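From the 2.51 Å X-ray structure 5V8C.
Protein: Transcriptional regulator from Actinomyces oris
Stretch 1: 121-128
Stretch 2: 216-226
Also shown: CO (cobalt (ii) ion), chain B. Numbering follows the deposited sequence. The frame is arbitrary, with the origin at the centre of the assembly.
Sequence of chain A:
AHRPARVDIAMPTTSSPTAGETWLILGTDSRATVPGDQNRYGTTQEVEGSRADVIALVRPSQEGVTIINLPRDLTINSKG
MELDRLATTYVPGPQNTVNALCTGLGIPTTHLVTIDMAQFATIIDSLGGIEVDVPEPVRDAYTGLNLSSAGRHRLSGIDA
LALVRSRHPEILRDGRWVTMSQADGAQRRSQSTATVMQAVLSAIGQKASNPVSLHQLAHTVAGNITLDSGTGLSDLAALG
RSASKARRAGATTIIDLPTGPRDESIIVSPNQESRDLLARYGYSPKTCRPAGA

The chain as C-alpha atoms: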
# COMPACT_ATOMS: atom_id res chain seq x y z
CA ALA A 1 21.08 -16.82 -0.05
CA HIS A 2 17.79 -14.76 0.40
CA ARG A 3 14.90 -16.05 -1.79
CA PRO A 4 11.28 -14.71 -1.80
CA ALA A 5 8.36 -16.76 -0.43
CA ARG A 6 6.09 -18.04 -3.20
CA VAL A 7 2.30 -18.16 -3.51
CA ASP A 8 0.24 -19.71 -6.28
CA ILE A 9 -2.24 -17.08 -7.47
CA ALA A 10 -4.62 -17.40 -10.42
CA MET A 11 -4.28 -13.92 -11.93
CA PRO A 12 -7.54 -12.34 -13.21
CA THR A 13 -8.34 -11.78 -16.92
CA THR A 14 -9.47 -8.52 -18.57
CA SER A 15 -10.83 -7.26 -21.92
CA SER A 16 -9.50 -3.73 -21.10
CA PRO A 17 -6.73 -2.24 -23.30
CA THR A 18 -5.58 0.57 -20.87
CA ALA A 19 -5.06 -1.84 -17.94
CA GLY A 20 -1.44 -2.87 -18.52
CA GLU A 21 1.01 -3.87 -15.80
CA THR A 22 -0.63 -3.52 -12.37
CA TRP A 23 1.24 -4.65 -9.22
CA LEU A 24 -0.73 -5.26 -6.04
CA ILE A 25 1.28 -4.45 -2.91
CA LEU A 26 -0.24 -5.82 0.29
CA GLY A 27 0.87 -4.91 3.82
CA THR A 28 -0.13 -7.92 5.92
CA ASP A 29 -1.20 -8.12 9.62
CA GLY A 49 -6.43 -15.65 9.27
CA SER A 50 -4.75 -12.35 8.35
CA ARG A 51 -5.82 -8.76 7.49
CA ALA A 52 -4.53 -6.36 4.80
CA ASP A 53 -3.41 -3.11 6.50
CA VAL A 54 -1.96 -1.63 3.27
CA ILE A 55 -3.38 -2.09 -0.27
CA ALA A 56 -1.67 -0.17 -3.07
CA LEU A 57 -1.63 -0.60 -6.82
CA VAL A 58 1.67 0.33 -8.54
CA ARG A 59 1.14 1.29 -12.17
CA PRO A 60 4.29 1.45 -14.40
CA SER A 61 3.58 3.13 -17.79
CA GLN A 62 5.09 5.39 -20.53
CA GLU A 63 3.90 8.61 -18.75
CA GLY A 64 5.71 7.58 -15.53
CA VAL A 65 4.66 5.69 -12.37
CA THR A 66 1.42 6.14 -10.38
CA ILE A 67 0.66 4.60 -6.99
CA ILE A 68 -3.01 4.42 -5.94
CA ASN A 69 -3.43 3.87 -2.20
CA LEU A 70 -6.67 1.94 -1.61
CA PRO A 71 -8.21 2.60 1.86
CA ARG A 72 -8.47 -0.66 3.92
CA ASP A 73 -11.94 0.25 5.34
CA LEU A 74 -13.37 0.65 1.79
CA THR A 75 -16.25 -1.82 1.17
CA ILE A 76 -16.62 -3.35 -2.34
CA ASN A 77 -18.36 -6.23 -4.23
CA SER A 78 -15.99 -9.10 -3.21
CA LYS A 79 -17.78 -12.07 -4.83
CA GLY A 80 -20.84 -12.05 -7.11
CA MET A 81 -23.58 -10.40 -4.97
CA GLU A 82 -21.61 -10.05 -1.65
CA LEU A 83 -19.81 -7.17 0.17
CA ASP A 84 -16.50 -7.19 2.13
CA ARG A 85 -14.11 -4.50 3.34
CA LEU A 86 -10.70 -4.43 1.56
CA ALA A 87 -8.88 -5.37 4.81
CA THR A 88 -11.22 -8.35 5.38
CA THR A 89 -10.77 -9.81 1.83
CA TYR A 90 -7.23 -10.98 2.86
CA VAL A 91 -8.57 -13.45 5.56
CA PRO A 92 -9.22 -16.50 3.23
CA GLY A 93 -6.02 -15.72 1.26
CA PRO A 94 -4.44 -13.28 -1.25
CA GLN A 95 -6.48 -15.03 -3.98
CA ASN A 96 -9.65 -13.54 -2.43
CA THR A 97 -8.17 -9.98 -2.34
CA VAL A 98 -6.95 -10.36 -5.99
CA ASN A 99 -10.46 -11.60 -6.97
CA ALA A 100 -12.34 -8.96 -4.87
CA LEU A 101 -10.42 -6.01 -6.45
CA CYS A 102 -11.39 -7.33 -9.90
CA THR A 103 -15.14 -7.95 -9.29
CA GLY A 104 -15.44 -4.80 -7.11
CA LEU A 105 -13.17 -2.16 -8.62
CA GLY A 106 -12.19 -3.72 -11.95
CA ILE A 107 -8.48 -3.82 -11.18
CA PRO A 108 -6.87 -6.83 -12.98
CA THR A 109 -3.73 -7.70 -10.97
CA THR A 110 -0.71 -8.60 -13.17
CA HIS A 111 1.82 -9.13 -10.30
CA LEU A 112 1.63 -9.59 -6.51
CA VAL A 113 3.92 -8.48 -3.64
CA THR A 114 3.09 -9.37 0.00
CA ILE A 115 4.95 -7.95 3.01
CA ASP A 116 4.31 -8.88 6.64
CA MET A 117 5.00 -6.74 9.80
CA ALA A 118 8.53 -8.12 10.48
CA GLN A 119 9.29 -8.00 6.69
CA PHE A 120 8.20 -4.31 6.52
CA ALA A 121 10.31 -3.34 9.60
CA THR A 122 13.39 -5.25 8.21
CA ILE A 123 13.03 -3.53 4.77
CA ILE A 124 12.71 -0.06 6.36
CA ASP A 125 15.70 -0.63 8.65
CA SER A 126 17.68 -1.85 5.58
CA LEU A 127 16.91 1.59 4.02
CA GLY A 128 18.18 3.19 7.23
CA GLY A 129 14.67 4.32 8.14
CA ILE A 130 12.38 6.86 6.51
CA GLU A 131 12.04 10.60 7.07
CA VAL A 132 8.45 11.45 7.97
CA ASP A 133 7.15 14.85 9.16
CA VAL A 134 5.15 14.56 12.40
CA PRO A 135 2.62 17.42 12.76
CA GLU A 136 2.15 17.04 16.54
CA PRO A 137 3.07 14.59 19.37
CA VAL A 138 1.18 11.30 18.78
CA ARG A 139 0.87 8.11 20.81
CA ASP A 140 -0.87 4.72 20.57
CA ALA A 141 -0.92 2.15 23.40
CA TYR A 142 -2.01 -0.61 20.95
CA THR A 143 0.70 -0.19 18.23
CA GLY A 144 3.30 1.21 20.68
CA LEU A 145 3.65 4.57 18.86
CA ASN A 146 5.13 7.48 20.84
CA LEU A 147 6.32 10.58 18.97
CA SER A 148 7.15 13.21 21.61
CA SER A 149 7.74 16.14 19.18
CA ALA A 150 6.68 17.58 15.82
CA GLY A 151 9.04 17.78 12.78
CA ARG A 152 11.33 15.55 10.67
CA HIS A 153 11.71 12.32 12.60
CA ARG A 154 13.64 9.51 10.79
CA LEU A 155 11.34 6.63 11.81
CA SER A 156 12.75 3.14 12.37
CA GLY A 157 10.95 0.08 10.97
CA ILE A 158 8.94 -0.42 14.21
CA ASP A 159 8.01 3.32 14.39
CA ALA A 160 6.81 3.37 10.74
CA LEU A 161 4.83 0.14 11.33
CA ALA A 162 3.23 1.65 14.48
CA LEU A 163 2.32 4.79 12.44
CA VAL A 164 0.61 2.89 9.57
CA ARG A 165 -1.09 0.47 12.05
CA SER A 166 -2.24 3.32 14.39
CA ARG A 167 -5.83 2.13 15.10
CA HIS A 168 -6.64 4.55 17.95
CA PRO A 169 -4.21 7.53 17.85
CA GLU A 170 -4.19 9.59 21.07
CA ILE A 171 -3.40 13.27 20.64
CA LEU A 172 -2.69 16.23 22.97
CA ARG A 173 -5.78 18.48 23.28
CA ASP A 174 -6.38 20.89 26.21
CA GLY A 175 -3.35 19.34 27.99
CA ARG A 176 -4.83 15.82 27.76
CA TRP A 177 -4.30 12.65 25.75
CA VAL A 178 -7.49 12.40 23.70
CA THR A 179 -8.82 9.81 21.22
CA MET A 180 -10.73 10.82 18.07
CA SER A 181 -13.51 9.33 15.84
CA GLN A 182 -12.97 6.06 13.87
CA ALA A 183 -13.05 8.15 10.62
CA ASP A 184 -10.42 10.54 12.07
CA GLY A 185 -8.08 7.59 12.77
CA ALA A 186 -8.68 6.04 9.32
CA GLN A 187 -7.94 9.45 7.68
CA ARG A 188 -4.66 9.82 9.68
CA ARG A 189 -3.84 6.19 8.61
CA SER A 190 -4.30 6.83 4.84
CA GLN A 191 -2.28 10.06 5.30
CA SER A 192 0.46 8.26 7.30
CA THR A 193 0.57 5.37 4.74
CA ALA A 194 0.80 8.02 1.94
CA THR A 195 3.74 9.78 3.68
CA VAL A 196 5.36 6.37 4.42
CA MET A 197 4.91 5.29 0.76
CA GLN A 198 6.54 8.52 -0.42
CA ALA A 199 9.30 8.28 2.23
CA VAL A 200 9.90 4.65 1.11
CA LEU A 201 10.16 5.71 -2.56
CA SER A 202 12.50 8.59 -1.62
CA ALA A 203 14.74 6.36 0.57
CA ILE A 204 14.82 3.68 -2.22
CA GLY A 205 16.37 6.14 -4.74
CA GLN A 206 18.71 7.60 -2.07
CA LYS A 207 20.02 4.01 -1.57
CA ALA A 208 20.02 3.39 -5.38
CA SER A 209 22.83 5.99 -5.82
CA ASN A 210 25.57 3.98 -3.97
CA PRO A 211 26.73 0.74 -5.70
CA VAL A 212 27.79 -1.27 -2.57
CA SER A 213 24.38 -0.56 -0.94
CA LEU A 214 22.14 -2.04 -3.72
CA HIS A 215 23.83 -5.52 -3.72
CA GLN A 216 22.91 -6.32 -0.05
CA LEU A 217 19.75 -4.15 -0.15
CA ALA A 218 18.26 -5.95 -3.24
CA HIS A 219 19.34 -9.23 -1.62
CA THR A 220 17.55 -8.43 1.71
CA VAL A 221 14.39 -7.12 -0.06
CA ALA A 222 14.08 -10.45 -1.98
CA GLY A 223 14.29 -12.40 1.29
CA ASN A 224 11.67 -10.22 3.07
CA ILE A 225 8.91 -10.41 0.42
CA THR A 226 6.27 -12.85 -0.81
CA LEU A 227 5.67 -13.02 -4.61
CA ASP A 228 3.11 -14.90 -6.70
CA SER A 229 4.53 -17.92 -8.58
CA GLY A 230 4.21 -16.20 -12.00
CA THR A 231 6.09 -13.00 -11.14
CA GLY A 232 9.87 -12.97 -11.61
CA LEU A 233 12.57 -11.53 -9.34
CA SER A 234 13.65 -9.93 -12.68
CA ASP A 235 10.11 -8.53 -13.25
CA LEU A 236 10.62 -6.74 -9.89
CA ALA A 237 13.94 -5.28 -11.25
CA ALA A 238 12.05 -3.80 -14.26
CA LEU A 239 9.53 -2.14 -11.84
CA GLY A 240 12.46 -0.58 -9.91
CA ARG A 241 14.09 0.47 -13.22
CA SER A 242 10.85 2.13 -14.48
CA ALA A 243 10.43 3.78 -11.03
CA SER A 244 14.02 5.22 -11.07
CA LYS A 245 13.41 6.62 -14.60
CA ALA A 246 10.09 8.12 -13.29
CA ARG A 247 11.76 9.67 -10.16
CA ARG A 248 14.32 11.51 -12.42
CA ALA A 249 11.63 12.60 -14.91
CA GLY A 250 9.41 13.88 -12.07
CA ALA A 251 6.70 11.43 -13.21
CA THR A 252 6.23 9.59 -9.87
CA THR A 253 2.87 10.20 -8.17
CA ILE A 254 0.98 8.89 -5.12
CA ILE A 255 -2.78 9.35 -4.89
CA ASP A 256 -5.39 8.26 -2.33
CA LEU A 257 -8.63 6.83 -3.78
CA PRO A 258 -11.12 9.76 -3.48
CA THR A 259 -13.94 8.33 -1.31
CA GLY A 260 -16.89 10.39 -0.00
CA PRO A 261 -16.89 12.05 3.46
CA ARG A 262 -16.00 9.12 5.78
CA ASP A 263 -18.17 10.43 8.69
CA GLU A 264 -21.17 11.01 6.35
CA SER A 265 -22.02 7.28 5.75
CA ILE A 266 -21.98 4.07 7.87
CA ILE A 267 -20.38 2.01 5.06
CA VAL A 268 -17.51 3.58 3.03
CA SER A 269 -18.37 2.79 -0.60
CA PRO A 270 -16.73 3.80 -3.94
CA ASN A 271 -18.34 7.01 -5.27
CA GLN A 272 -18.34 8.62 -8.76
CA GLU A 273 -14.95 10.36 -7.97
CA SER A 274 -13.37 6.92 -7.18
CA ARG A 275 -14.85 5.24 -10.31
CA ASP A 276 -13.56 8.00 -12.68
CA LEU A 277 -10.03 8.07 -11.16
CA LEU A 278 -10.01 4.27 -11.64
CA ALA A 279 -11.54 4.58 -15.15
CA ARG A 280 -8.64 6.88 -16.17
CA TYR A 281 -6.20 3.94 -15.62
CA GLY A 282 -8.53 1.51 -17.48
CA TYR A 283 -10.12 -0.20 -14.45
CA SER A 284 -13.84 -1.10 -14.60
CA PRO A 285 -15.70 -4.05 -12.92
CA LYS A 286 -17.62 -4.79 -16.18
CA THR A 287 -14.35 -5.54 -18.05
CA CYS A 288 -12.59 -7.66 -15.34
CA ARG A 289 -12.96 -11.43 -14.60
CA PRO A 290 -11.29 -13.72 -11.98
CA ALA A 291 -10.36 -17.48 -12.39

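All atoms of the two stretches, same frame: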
# COMPACT_ATOMS: atom_id res chain seq x y z
N ALA A 121 9.33 -3.95 8.68
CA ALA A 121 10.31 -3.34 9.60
C ALA A 121 11.77 -3.62 9.20
O ALA A 121 12.61 -2.72 9.33
CB ALA A 121 10.04 -3.79 11.03
N THR A 122 12.06 -4.84 8.69
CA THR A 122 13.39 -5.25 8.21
C THR A 122 13.78 -4.40 6.98
O THR A 122 14.88 -3.85 6.93
CB THR A 122 13.43 -6.76 7.91
OG1 THR A 122 13.21 -7.48 9.12
CG2 THR A 122 14.73 -7.21 7.30
N ILE A 123 12.85 -4.29 6.01
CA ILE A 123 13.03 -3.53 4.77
C ILE A 123 13.31 -2.05 5.08
O ILE A 123 14.24 -1.47 4.52
CB ILE A 123 11.79 -3.70 3.85
CG1 ILE A 123 11.75 -5.11 3.22
CG2 ILE A 123 11.73 -2.61 2.77
CD1 ILE A 123 10.45 -5.42 2.42
N ILE A 124 12.55 -1.46 6.00
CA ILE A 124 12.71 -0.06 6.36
C ILE A 124 14.02 0.18 7.08
O ILE A 124 14.68 1.18 6.81
CB ILE A 124 11.47 0.45 7.13
CG1 ILE A 124 10.27 0.54 6.17
CG2 ILE A 124 11.73 1.81 7.85
CD1 ILE A 124 9.17 1.35 6.64
N ASP A 125 14.43 -0.76 7.94
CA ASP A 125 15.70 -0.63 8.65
C ASP A 125 16.89 -0.89 7.73
O ASP A 125 17.97 -0.34 7.97
CB ASP A 125 15.72 -1.49 9.92
CG ASP A 125 15.07 -0.78 11.10
OD1 ASP A 125 14.93 0.47 11.05
OD2 ASP A 125 14.70 -1.47 12.07
N SER A 126 16.68 -1.64 6.62
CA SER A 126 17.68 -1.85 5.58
C SER A 126 17.87 -0.58 4.73
O SER A 126 18.90 -0.43 4.08
CB SER A 126 17.27 -3.02 4.69
OG SER A 126 17.38 -4.23 5.42
N LEU A 127 16.86 0.30 4.72
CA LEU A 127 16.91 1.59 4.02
C LEU A 127 17.50 2.64 4.95
O LEU A 127 17.72 3.78 4.53
CB LEU A 127 15.49 2.04 3.60
CG LEU A 127 14.85 1.27 2.46
CD1 LEU A 127 13.31 1.37 2.53
CD2 LEU A 127 15.37 1.75 1.12
N GLY A 128 17.70 2.27 6.21
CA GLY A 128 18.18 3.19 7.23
C GLY A 128 17.07 4.08 7.75
O GLY A 128 17.33 5.21 8.20
N GLN A 216 23.47 -5.76 -1.29
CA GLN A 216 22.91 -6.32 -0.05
C GLN A 216 21.45 -5.91 0.14
O GLN A 216 20.64 -6.70 0.65
CB GLN A 216 23.77 -5.92 1.16
CG GLN A 216 24.04 -7.07 2.14
CD GLN A 216 25.32 -6.88 2.94
OE1 GLN A 216 25.55 -5.83 3.55
NE2 GLN A 216 26.15 -7.91 2.98
N LEU A 217 21.11 -4.67 -0.26
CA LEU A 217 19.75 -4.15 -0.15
C LEU A 217 18.76 -4.99 -0.98
O LEU A 217 17.79 -5.51 -0.42
CB LEU A 217 19.72 -2.67 -0.57
CG LEU A 217 18.34 -2.03 -0.69
CD1 LEU A 217 17.64 -1.92 0.67
CD2 LEU A 217 18.42 -0.69 -1.39
N ALA A 218 19.05 -5.16 -2.29
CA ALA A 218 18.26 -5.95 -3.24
C ALA A 218 18.20 -7.39 -2.77
O ALA A 218 17.15 -8.02 -2.89
CB ALA A 218 18.89 -5.88 -4.62
N HIS A 219 19.29 -7.89 -2.18
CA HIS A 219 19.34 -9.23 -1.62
C HIS A 219 18.37 -9.36 -0.44
O HIS A 219 17.55 -10.27 -0.44
CB HIS A 219 20.77 -9.63 -1.23
CG HIS A 219 20.90 -11.07 -0.86
ND1 HIS A 219 20.77 -12.07 -1.80
CD2 HIS A 219 21.13 -11.63 0.35
CE1 HIS A 219 20.91 -13.20 -1.14
NE2 HIS A 219 21.13 -12.99 0.16
N THR A 220 18.42 -8.42 0.53
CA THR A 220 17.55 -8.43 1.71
C THR A 220 16.07 -8.25 1.36
O THR A 220 15.23 -8.96 1.93
CB THR A 220 18.01 -7.44 2.78
OG1 THR A 220 18.34 -6.20 2.16
CG2 THR A 220 19.19 -7.96 3.58
N VAL A 221 15.76 -7.34 0.42
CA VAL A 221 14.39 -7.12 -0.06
C VAL A 221 13.77 -8.42 -0.61
O VAL A 221 12.65 -8.77 -0.23
CB VAL A 221 14.29 -5.94 -1.06
CG1 VAL A 221 13.16 -6.16 -2.08
CG2 VAL A 221 14.10 -4.62 -0.32
N ALA A 222 14.53 -9.18 -1.42
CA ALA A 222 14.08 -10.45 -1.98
C ALA A 222 13.73 -11.47 -0.90
O ALA A 222 12.77 -12.20 -1.04
CB ALA A 222 15.14 -11.01 -2.92
N GLY A 223 14.50 -11.47 0.19
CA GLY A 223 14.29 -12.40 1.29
C GLY A 223 13.23 -11.97 2.29
O GLY A 223 12.91 -12.74 3.19
N ASN A 224 12.70 -10.74 2.16
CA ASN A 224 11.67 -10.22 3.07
C ASN A 224 10.44 -9.79 2.30
O ASN A 224 9.89 -8.72 2.56
CB ASN A 224 12.23 -9.07 3.92
CG ASN A 224 13.17 -9.54 5.00
OD1 ASN A 224 12.78 -9.71 6.17
ND2 ASN A 224 14.41 -9.78 4.63
N ILE A 225 10.01 -10.64 1.36
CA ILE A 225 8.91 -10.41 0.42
C ILE A 225 8.30 -11.74 0.01
O ILE A 225 9.00 -12.74 -0.13
CB ILE A 225 9.48 -9.64 -0.82
CG1 ILE A 225 9.46 -8.10 -0.61
CG2 ILE A 225 8.87 -10.03 -2.18
CD1 ILE A 225 8.29 -7.56 -0.02
N THR A 226 6.99 -11.72 -0.26
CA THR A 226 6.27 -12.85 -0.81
C THR A 226 5.78 -12.42 -2.20
O THR A 226 5.27 -11.31 -2.35
CB THR A 226 5.18 -13.32 0.15
OG1 THR A 226 5.77 -13.59 1.42
CG2 THR A 226 4.46 -14.56 -0.35
CO CO B . 20.64 -14.71 1.73

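Two helices, 90 or more residues apart in sequence, run almost exactly antiparallel, their N-to-C directions at 173° and their axes 9.7 Å apart at closest approach. No hydrogen bond crosses between them; the contact is van der Waals packing, of side chains on each other and on backbone oxygens.

Thr122 opens the contact. Its CB points toward stretch 2, and Thr122 CG2 lies 3.4 Å from Asn224 OD1, while its hydroxyl bonds elsewhere in the structure. Asn224 ND2 donates to Thr220 O, in the helix just before it, at 2.9 Å, which steadies the side chain just past the helix end.

Ile123 is the main knob, with the largest covered area. Its CA-to-CB bond points sideways, but its m,t rotamer brings the tip nearer: Ile123 CD1 sits 3.4 Å from Asn224 O and 3.9 Å from Ile225 CD1, and Ile123 CG1 packs 4.3 Å from Val221 CG2.

One turn on, Ser126 faces stretch 2, yet Ser126 OG donates back to Thr122 O at 2.9 Å. Ser126 OG and Thr220 OG1 are 3.9 Å apart, too far to hydrogen bond. Leu217 CD1 lies 3.9 Å from Ser126 O and 4.2 Å from Ser126 CB.

Leu127 CD2 meets Leu217 CD1 at 4.3 Å, an apolar pair. Gly128, with positive phi, then turns the chain out of the helix in a Schellman motif, contributing no contact.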